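Local coordinates for NMB1025 protein (Neisseria meningitidis serogroup B, PDB 3KJK) that is a member of the YjgF (RutC) family that probably deaminates reactive enamine or imine intermediates in clefts between the subunits of a trimer, at the interface of chains A and B. Residues are numbered along the deposited sequence; one frame, centred on the assembly and turned at random. Chains: chain A/B, NMB1025 protein.

Contact 1: the interface of chains A and B. Residues chain A 24, 31-32, 117; chain B 69-70, 99, 119.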
# COMPACT_ATOMS: atom_id res chain seq x y z
N VAL A 24 5.14 -1.87 13.32
CA VAL A 24 4.22 -1.31 14.30
C VAL A 24 2.95 -2.14 14.34
O VAL A 24 2.52 -2.67 13.32
CB VAL A 24 3.95 0.22 14.13
CG1 VAL A 24 5.11 0.93 13.43
CG2 VAL A 24 2.65 0.48 13.44
N PHE A 31 2.04 -3.81 10.78
CA PHE A 31 2.57 -3.16 9.59
C PHE A 31 4.08 -3.15 9.62
O PHE A 31 4.68 -2.60 10.55
CB PHE A 31 2.06 -1.72 9.48
CG PHE A 31 0.58 -1.62 9.22
CD1 PHE A 31 0.11 -1.39 7.93
CD2 PHE A 31 -0.33 -1.80 10.26
CE1 PHE A 31 -1.26 -1.31 7.68
CE2 PHE A 31 -1.69 -1.73 10.02
CZ PHE A 31 -2.16 -1.48 8.73
N LEU A 32 4.71 -3.76 8.61
CA LEU A 32 6.16 -3.74 8.51
C LEU A 32 6.61 -2.65 7.56
O LEU A 32 5.96 -2.39 6.55
CB LEU A 32 6.72 -5.07 8.01
CG LEU A 32 6.46 -6.42 8.67
CD1 LEU A 32 7.44 -7.43 8.07
CD2 LEU A 32 6.59 -6.38 10.18
N LYS A 117 6.78 -5.18 1.06
CA LYS A 117 6.06 -4.50 2.12
C LYS A 117 4.90 -5.36 2.64
O LYS A 117 3.97 -5.68 1.90
CB LYS A 117 5.52 -3.16 1.63
CG LYS A 117 4.70 -2.40 2.67
CD LYS A 117 3.94 -1.24 2.06
CE LYS A 117 2.68 -0.92 2.87
NZ LYS A 117 2.95 -0.87 4.34
N LEU B 69 0.50 4.49 11.66
CA LEU B 69 0.94 3.10 11.61
C LEU B 69 1.90 2.90 10.46
O LEU B 69 2.93 2.24 10.60
CB LEU B 69 -0.26 2.16 11.43
CG LEU B 69 -1.38 2.20 12.48
CD1 LEU B 69 -2.51 1.28 12.08
CD2 LEU B 69 -0.85 1.81 13.83
N ASP B 70 1.56 3.49 9.32
CA ASP B 70 2.17 3.14 8.05
C ASP B 70 2.23 4.35 7.12
O ASP B 70 1.28 5.15 7.07
CB ASP B 70 1.33 2.05 7.39
CG ASP B 70 2.04 1.37 6.25
OD1 ASP B 70 3.11 0.78 6.50
OD2 ASP B 70 1.52 1.41 5.12
N ALA B 99 5.86 2.56 10.48
CA ALA B 99 6.44 1.73 9.44
C ALA B 99 6.51 2.59 8.17
O ALA B 99 5.66 3.45 7.95
CB ALA B 99 5.59 0.51 9.20
N THR B 119 -1.62 5.44 6.73
CA THR B 119 -2.59 4.66 7.49
C THR B 119 -2.36 5.03 8.95
O THR B 119 -1.22 5.08 9.42
CB THR B 119 -2.38 3.14 7.29
OG1 THR B 119 -2.44 2.83 5.90
CG2 THR B 119 -3.45 2.31 8.02
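A:Phe31 and A:Val24 pack against B:Leu69 and B:Asp70, where strands of two subunits of a probable YjgF-family trimer meet. The apolar half is the tightly packed part. A:Val24 CG2 sits 3.3 Å from the backbone carbonyl O of B:Leu69, and its CG1 faces the backbone N of B:Ala99. Its chi1 of -26° is well away from a staggered position, so the exact placing of these two methyls is less certain. Chain B covers one face of the A:Phe31 ring. Over one side of that face, the B:Leu69 methyl CD1 lies 3.7 Å from A:Phe31 CE2, the two side chains crossing at a slant. Over the other side, B:Asp70 CB lies 3.7 Å from A:Phe31 CD1. Beyond the far end of the ring, the methyl CG2 of B:Thr119 meets A:Phe31 CZ more loosely, at 4.1 Å. B:Ala99 CB packs at 3.5 Å from the carbonyl O of A:Phe31.

The polar half is less well defined, and both A:Lys117 and B:Asp70 are poorly ordered. They approach from opposite directions and form a salt bridge, whose distances need that caution. The lysine chain is extended until it bends at chi4, which turns the amine toward the carboxylate. A:Lys117 NZ straddles both oxygens on their syn sides, 22° out of the carboxylate plane, at 2.7 Å from OD1 and 2.8 Å from OD2 of B:Asp70.

Contact 2: the interface of chains A and B. Residues chain A 19, 108; chain B 81, 85, 89, 100.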
# COMPACT_ATOMS: atom_id res chain seq x y z
N ARG A 19 13.88 7.62 12.08
CA ARG A 19 13.20 7.78 10.80
C ARG A 19 11.92 6.94 10.67
O ARG A 19 10.93 7.40 10.09
CB ARG A 19 14.16 7.49 9.64
CG ARG A 19 13.60 7.77 8.26
CD ARG A 19 14.69 7.80 7.21
NE ARG A 19 15.65 8.87 7.46
CZ ARG A 19 16.82 9.01 6.83
NH1 ARG A 19 17.19 8.13 5.89
NH2 ARG A 19 17.62 10.02 7.13
N ALA A 108 15.74 2.82 -3.08
CA ALA A 108 16.59 3.88 -2.53
C ALA A 108 18.05 3.77 -2.96
O ALA A 108 18.75 4.78 -3.08
CB ALA A 108 16.47 3.93 -1.02
N TYR B 81 15.77 11.72 -2.41
CA TYR B 81 15.69 10.90 -1.20
C TYR B 81 16.14 11.64 0.05
O TYR B 81 15.40 11.71 1.04
CB TYR B 81 16.49 9.61 -1.37
CG TYR B 81 16.25 8.56 -0.29
CD1 TYR B 81 14.96 8.11 -0.01
CD2 TYR B 81 17.32 8.01 0.42
CE1 TYR B 81 14.73 7.14 0.96
CE2 TYR B 81 17.10 7.04 1.39
CZ TYR B 81 15.81 6.61 1.66
OH TYR B 81 15.58 5.65 2.62
N ASN B 85 14.00 13.18 3.13
CA ASN B 85 14.29 12.64 4.47
C ASN B 85 14.50 13.73 5.52
O ASN B 85 14.04 13.59 6.66
CB ASN B 85 15.47 11.67 4.44
CG ASN B 85 15.11 10.29 3.85
OD1 ASN B 85 13.96 9.85 3.90
ND2 ASN B 85 16.11 9.61 3.29
N ASP B 89 12.31 13.43 8.75
CA ASP B 89 12.99 13.19 10.03
C ASP B 89 12.62 14.24 11.08
O ASP B 89 12.41 13.90 12.24
CB ASP B 89 14.52 13.13 9.85
CG ASP B 89 15.01 11.89 9.06
OD1 ASP B 89 14.19 11.09 8.57
OD2 ASP B 89 16.24 11.73 8.94
N ARG B 100 7.53 2.36 7.36
CA ARG B 100 7.76 3.21 6.20
C ARG B 100 8.31 2.47 5.01
O ARG B 100 9.11 1.54 5.15
CB ARG B 100 8.71 4.35 6.56
CG ARG B 100 8.63 5.54 5.61
CD ARG B 100 9.66 6.60 5.94
NE ARG B 100 10.90 6.43 5.18
CZ ARG B 100 11.75 7.40 4.87
NH1 ARG B 100 11.51 8.66 5.25
NH2 ARG B 100 12.84 7.12 4.17
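This is a polar loop-to-helix interface that clamps a loop arginine of chain A onto helix 81-91 of chain B, probably helping to hold neighbouring subunits of the trimer together. A:Arg19 grips B:Asp89 side-on in a salt bridge with one nitrogen to each oxygen. A:Arg19 NH2 reaches OD2 of B:Asp89 at 2.8 Å, nearly in the guanidinium plane. A:Arg19 NE reaches B:Asp89 OD1 at 2.9 Å, tilted 23° from that plane. Both oxygens use their syn lone pairs, and the two bonds hold the planes almost coplanar. The arginine chain runs out extended and then bends at chi3 (-62°), which turns the guanidinium toward the carboxylate.

One face of this guanidinium is stacked on the amide of B:Asn85, whose CG lies over its centre. A:Arg19 NH1 and B:Asn85 ND2 approach without a hydrogen bond.

Beside the stack, B:Arg100 fixes the amide. It is the conserved arginine of the family's cleft. Its NH1 and NH2 each donate to B:Asn85 OD1 at 3.0 Å, from the same face of the amide. A:Arg19 CD packs over the B:Arg100 guanidinium, 3.8 Å from CZ of B:Arg100. On the side away from A:Arg19, the ND2 end of the B:Asn85 amide lies over one face of the B:Tyr81 ring. On the opposite face of the ring, toward the rim, the A:Ala108 methyl CB sits 3.8 Å from B:Tyr81 CZ.

Contact 1 and contact 2 belong to the same A-B interface, with the centres of their C-alpha atoms about 14 Å apart. Strand 99-104 of chain B joins them: its first residue, B:Ala99, lies in contact 1, and the next, B:Arg100, reaches contact 2. Contact 1 is made between strands, mainly by apolar packing. Contact 2 sets loops of chain A against helix 81-91. Together they join chain B to chain A through both its sheet and its helix layer. This probably fixes how the subunits are turned in the trimer and shapes the cleft around B:Arg100.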